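Lytic chitin monooxygenase (Enterococcus faecalis, PDB 4A02) cleaves glycosidic bonds in alpha- and beta-chitin oxidatively with a copper cofactor, working in synergy with a chitinase to depolymerise crystalline chitin. Local coordinates at residues A5-R10 with L76-N81; I71-L76 with I132-D137. All coordinates share one frame; numbering follows the deposited sequence. Where two conformers were deposited one is given.

In the fold
Both contacts lie in the three-stranded antiparallel sheet and share its central strand 74-82, which pairs with strand 2-6 in contact 1 and with strand 127-134 in contact 2; Leu-76 belongs to both. Contact 1 is closer to the middle of the chain and is mainly a backbone junction, a bulge with a water bridge on one face and a proline against the core on the other. Contact 2, where strand 74-82 begins and strand 127-134 ends, couples an antiparallel backbone ladder to isoleucine and leucine packing and finishes in loops that are largely at the surface. The two meet inside, where Pro-7 touches Ile-71.

Contact 1. Residues A5-R10 with L76-N81; sequences ASPGSR and LDITWN
Thr-79 O accepts two backbone N-H groups, from Ala-5 N at 2.8 Å and from Ser-6 N at 3.2 Å. Both donors lie in the plane of the carbonyl; that of Ser-6 sits on a lone pair, with a C=O...N angle of 142°. The return bond runs from Thr-79 N to Ser-6 O at 2.9 Å, and Ile-78 CA adds a CA-H...O contact to the same oxygen. Anti to its backbone N (chi1 -176°), Ser-6 OG comes within a long, weak hydrogen bond of a water. This water also lies 2.7 Å from Thr-79 OG1 and donates a weak bond to Asp-77 O. On this face Ser-6 CB and Thr-79 CB stand side by side, 4.0 Å apart. Next to the bulge, the amide of Asn-81 lies against the methyl group of Ala-5, with OD1 3.6 Å from CB, while its ND2 donates to Trp-80 O from above the carbonyl plane.

Pro-7 follows a cis peptide bond, and its ring approaches Leu-76 tip to tip, with CG 4.1 Å from CD2. In the conformer of Ile-78 given, its CD also meets Ile-78 CG1, the two side chains crossing at about a right angle; Ile-161 of strand 155-165 packs on both Pro-7 and Ile-78. Trp-80 leaves the strand on the side away from 5-10; the NE1 of its buried indole is hydrogen-bonded to Tyr-93 OH and the ring meets Trp-91, while the side chain is about 9 Å from that of the copper ligand His-1. The pairing of Ala-5 and Ser-6 with the single residue Thr-79 is a classic beta bulge, set at the end of the strand that leads from the copper-binding N-terminus into the beta-sandwich core of this AA10 monooxygenase.

Contact 2. Residues I71-L76 with I132-D137; sequences ITTGPL and INIPTD
Ile-134 lies at the apolar centre and touches both Leu-76 and Ile-71. Its CG1 is anti to the carbonyl carbon (chi1 -56°) and lies 3.8 Å from Leu-76 CB, while its CD1 reaches Leu-76 CD2 at 4.0 Å. Ile-71 crosses Ile-134 at about a right angle, meeting CG1 with its CD1, and the CG2 branch of Ile-134 turns to the backbone of Thr-73. Ile-132 occupies the same face of the sheet beside Leu-76; Ile-114 and Ile-144 from the other sheet pack against this face.

Around this centre the strands exchange four backbone hydrogen bonds, a reciprocal pair between Gly-74 and Ile-134 and another between Leu-76 and Ile-132. Leu-76 N meets Ile-132 O at 2.7 Å, nearly in line with its C=O bond, whereas Ile-134 N comes to Gly-74 O from 53° above the carbonyl plane. On the other face Asn-133 OD1 rests 3.6 Å from Pro-75 CG. Toward the loops, Thr-73 CG2 lies 3.4 Å from Pro-135 O, and a water lies 2.7 Å from Thr-73 OG1 while donating to Thr-136 O. The antiparallel ladder, one face apolar and the other exposed, is that of a sandwich sheet at its margin, here where the chain passes from strand 69-71 of one sheet to strand 74-82 of the other.

Contact 1. Residues A5-R10 with L76-N81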
loop_
_atom_site.group_PDB
_atom_site.type_symbol
_atom_site.label_atom_id
_atom_site.label_comp_id
_atom_site.label_asym_id
_atom_site.label_seq_id
_atom_site.Cartn_x
_atom_site.Cartn_y
_atom_site.Cartn_z
ATOM N N ALA A 5 2.983 -7.449 -2.655
ATOM C CA ALA A 5 4.200 -8.189 -2.463
ATOM C C ALA A 5 5.380 -7.622 -3.258
ATOM O O ALA A 5 6.513 -7.888 -2.876
ATOM C CB ALA A 5 3.973 -9.665 -2.824
ATOM N N SER A 6 5.139 -6.853 -4.301
ATOM C CA SER A 6 6.219 -6.296 -5.102
ATOM C C SER A 6 5.828 -4.958 -5.650
ATOM O O SER A 6 4.811 -4.874 -6.368
ATOM C CB SER A 6 6.579 -7.229 -6.236
ATOM O OG SER A 6 7.702 -6.671 -6.917
ATOM N N PRO A 7 6.599 -3.878 -5.437
ATOM C CA PRO A 7 7.581 -3.769 -4.335
ATOM C C PRO A 7 6.895 -4.146 -3.022
ATOM O O PRO A 7 5.710 -3.923 -2.826
ATOM C CB PRO A 7 7.937 -2.276 -4.338
ATOM C CG PRO A 7 7.574 -1.793 -5.703
ATOM C CD PRO A 7 6.328 -2.586 -6.061
ATOM N N GLY A 8 7.652 -4.774 -2.101
ATOM C CA GLY A 8 7.032 -5.255 -0.904
ATOM C C GLY A 8 6.367 -4.140 -0.117
ATOM O O GLY A 8 6.977 -3.087 0.118
ATOM N N SER A 9 5.133 -4.368 0.350
ATOM C CA SER A 9 4.485 -3.340 1.146
ATOM C C SER A 9 5.089 -3.280 2.534
ATOM O O SER A 9 5.848 -4.135 2.990
ATOM C CB SER A 9 2.999 -3.553 1.240
ATOM O OG SER A 9 2.718 -4.605 2.165
ATOM N N ARG A 10 4.712 -2.221 3.257
ATOM C CA ARG A 10 5.228 -2.012 4.603
ATOM C C ARG A 10 4.815 -3.175 5.505
ATOM O O ARG A 10 5.611 -3.727 6.276
ATOM C CB ARG A 10 4.758 -0.659 5.093
ATOM C CG ARG A 10 5.313 -0.246 6.444
ATOM C CD ARG A 10 4.707 1.052 6.918
ATOM N NE ARG A 10 5.161 2.173 6.090
ATOM C CZ ARG A 10 4.719 3.410 6.250
ATOM N NH1 ARG A 10 3.792 3.671 7.141
ATOM N NH2 ARG A 10 5.185 4.385 5.475
ATOM N N LEU A 76 5.991 0.934 -13.468
ATOM C CA LEU A 76 6.369 0.074 -12.345
ATOM C C LEU A 76 5.392 -1.097 -12.331
ATOM O O LEU A 76 4.168 -0.897 -12.271
ATOM C CB LEU A 76 6.263 0.834 -11.024
ATOM C CG LEU A 76 6.489 -0.042 -9.769
ATOM C CD1 LEU A 76 7.910 -0.522 -9.664
ATOM C CD2 LEU A 76 6.108 0.775 -8.542
ATOM N N ASP A 77 5.920 -2.325 -12.347
ATOM C CA ASP A 77 5.096 -3.498 -12.185
ATOM C C ASP A 77 4.856 -3.713 -10.685
ATOM O O ASP A 77 5.808 -3.823 -9.912
ATOM C CB ASP A 77 5.768 -4.690 -12.820
ATOM C CG ASP A 77 5.822 -4.639 -14.333
ATOM O OD1 ASP A 77 5.052 -3.864 -14.959
ATOM O OD2 ASP A 77 6.672 -5.350 -14.919
ATOM N N ILE A 78 3.600 -3.764 -10.313
ATOM C CA ILE A 78 3.222 -3.861 -8.893
ATOM C C ILE A 78 2.331 -5.109 -8.742
ATOM O O ILE A 78 1.382 -5.222 -9.539
ATOM C CB ILE A 78 2.602 -2.521 -8.474
ATOM C CG1 ILE A 78 2.298 -2.507 -7.000
ATOM C CG2 ILE A 78 1.387 -2.109 -9.309
ATOM C CD1 ILE A 78 2.285 -1.121 -6.367
ATOM N N THR A 79 2.699 -6.084 -7.859
ATOM C CA THR A 79 2.090 -7.400 -7.701
ATOM C C THR A 79 1.426 -7.529 -6.345
ATOM O O THR A 79 2.088 -7.290 -5.318
ATOM C CB THR A 79 3.118 -8.504 -7.877
ATOM O OG1 THR A 79 3.674 -8.429 -9.180
ATOM C CG2 THR A 79 2.528 -9.924 -7.742
ATOM N N TRP A 80 0.174 -7.932 -6.351
ATOM C CA TRP A 80 -0.551 -8.337 -5.156
ATOM C C TRP A 80 -0.484 -9.856 -4.984
ATOM O O TRP A 80 -0.470 -10.604 -5.961
ATOM C CB TRP A 80 -2.007 -7.923 -5.175
ATOM C CG TRP A 80 -2.299 -6.470 -5.120
ATOM C CD1 TRP A 80 -2.123 -5.543 -6.104
ATOM C CD2 TRP A 80 -2.876 -5.759 -4.005
ATOM N NE1 TRP A 80 -2.540 -4.298 -5.675
ATOM C CE2 TRP A 80 -3.015 -4.417 -4.389
ATOM C CE3 TRP A 80 -3.280 -6.148 -2.717
ATOM C CZ2 TRP A 80 -3.558 -3.460 -3.534
ATOM C CZ3 TRP A 80 -3.808 -5.211 -1.869
ATOM C CH2 TRP A 80 -3.943 -3.858 -2.272
ATOM N N ASN A 81 -0.502 -10.303 -3.727
ATOM C CA ASN A 81 -0.743 -11.687 -3.395
ATOM C C ASN A 81 -2.003 -11.729 -2.539
ATOM O O ASN A 81 -2.090 -11.027 -1.527
ATOM C CB ASN A 81 0.413 -12.328 -2.645
ATOM C CG ASN A 81 1.690 -12.547 -3.405
ATOM O OD1 ASN A 81 2.698 -13.012 -2.808
ATOM N ND2 ASN A 81 1.725 -12.290 -4.707
HETATM O O HOH W 1 5.587 -6.621 -9.595
#

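Contact 2. Residues I71-L76 with I132-D137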
loop_
_atom_site.group_PDB
_atom_site.type_symbol
_atom_site.label_atom_id
_atom_site.label_comp_id
_atom_site.label_asym_id
_atom_site.label_seq_id
_atom_site.Cartn_x
_atom_site.Cartn_y
_atom_site.Cartn_z
ATOM N N ILE A 71 13.417 2.015 -6.634
ATOM C CA ILE A 71 12.731 1.944 -7.917
ATOM C C ILE A 71 13.167 3.153 -8.754
ATOM O O ILE A 71 13.754 4.090 -8.262
ATOM C CB ILE A 71 11.205 1.934 -7.776
ATOM C CG1 ILE A 71 10.637 3.254 -7.250
ATOM C CG2 ILE A 71 10.741 0.749 -6.918
ATOM C CD1 ILE A 71 9.128 3.357 -7.372
ATOM N N THR A 72 12.813 3.103 -10.042
ATOM C CA THR A 72 12.944 4.266 -10.922
ATOM C C THR A 72 11.570 4.859 -11.160
ATOM O O THR A 72 10.537 4.328 -10.732
ATOM C CB THR A 72 13.590 3.904 -12.251
ATOM O OG1 THR A 72 12.706 3.073 -12.997
ATOM C CG2 THR A 72 14.914 3.247 -12.083
ATOM N N THR A 73 11.526 6.011 -11.835
ATOM C CA THR A 73 10.273 6.545 -12.330
ATOM C C THR A 73 9.855 5.783 -13.578
ATOM O O THR A 73 10.530 4.848 -14.052
ATOM C CB THR A 73 10.394 8.035 -12.610
ATOM O OG1 THR A 73 11.360 8.221 -13.665
ATOM C CG2 THR A 73 10.864 8.828 -11.415
ATOM N N GLY A 74 8.691 6.143 -14.133
ATOM C CA GLY A 74 8.154 5.437 -15.258
ATOM C C GLY A 74 7.355 4.224 -14.854
ATOM O O GLY A 74 6.984 4.060 -13.685
ATOM N N PRO A 75 7.063 3.346 -15.804
ATOM C CA PRO A 75 6.232 2.183 -15.506
ATOM C C PRO A 75 6.829 1.310 -14.433
ATOM O O PRO A 75 8.004 0.966 -14.475
ATOM C CB PRO A 75 6.116 1.472 -16.860
ATOM C CG PRO A 75 6.384 2.554 -17.868
ATOM C CD PRO A 75 7.410 3.455 -17.236
ATOM N N LEU A 76 5.991 0.934 -13.468
ATOM C CA LEU A 76 6.369 0.074 -12.345
ATOM C C LEU A 76 5.392 -1.097 -12.331
ATOM O O LEU A 76 4.168 -0.897 -12.271
ATOM C CB LEU A 76 6.263 0.834 -11.024
ATOM C CG LEU A 76 6.489 -0.042 -9.769
ATOM C CD1 LEU A 76 7.910 -0.522 -9.664
ATOM C CD2 LEU A 76 6.108 0.775 -8.542
ATOM N N ILE A 132 1.759 0.514 -13.168
ATOM C CA ILE A 132 1.390 1.897 -12.899
ATOM C C ILE A 132 2.522 2.815 -13.298
ATOM O O ILE A 132 3.696 2.438 -13.293
ATOM C CB ILE A 132 0.971 2.081 -11.415
ATOM C CG1 ILE A 132 2.178 1.909 -10.473
ATOM C CG2 ILE A 132 -0.178 1.189 -11.080
ATOM C CD1 ILE A 132 1.811 2.193 -9.027
ATOM N N ASN A 133 2.215 4.064 -13.614
ATOM C CA ASN A 133 3.206 5.023 -14.041
ATOM C C ASN A 133 3.641 5.891 -12.900
ATOM O O ASN A 133 2.888 6.717 -12.382
ATOM C CB ASN A 133 2.712 5.873 -15.207
ATOM C CG ASN A 133 2.500 5.030 -16.435
ATOM O OD1 ASN A 133 3.375 4.221 -16.771
ATOM N ND2 ASN A 133 1.394 5.281 -17.082
ATOM N N ILE A 134 4.901 5.748 -12.470
ATOM C CA ILE A 134 5.478 6.599 -11.459
ATOM C C ILE A 134 5.845 7.920 -12.109
ATOM O O ILE A 134 6.645 7.933 -13.063
ATOM C CB ILE A 134 6.688 5.934 -10.798
ATOM C CG1 ILE A 134 6.329 4.584 -10.204
ATOM C CG2 ILE A 134 7.348 6.877 -9.809
ATOM C CD1 ILE A 134 5.249 4.610 -9.137
ATOM N N PRO A 135 5.309 9.057 -11.646
ATOM C CA PRO A 135 5.597 10.338 -12.331
ATOM C C PRO A 135 7.057 10.621 -12.390
ATOM O O PRO A 135 7.829 10.371 -11.458
ATOM C CB PRO A 135 4.809 11.349 -11.502
ATOM C CG PRO A 135 3.696 10.550 -10.870
ATOM C CD PRO A 135 4.332 9.222 -10.549
ATOM N N THR A 136 7.485 11.192 -13.519
ATOM C CA THR A 136 8.883 11.385 -13.774
ATOM C C THR A 136 9.570 12.438 -12.917
ATOM O O THR A 136 10.792 12.437 -12.903
ATOM C CB THR A 136 9.127 11.638 -15.287
ATOM O OG1 THR A 136 8.435 12.769 -15.650
ATOM C CG2 THR A 136 8.624 10.444 -16.055
ATOM N N ASP A 137 8.840 13.281 -12.218
ATOM C CA ASP A 137 9.448 14.222 -11.325
ATOM C C ASP A 137 9.911 13.571 -10.039
ATOM O O ASP A 137 10.691 14.185 -9.304
ATOM C CB ASP A 137 8.528 15.406 -10.955
ATOM C CG ASP A 137 7.328 15.039 -10.141
ATOM O OD1 ASP A 137 6.873 13.887 -10.168
ATOM O OD2 ASP A 137 6.791 15.976 -9.453
HETATM O O HOH W 2 12.524 10.611 -13.946
#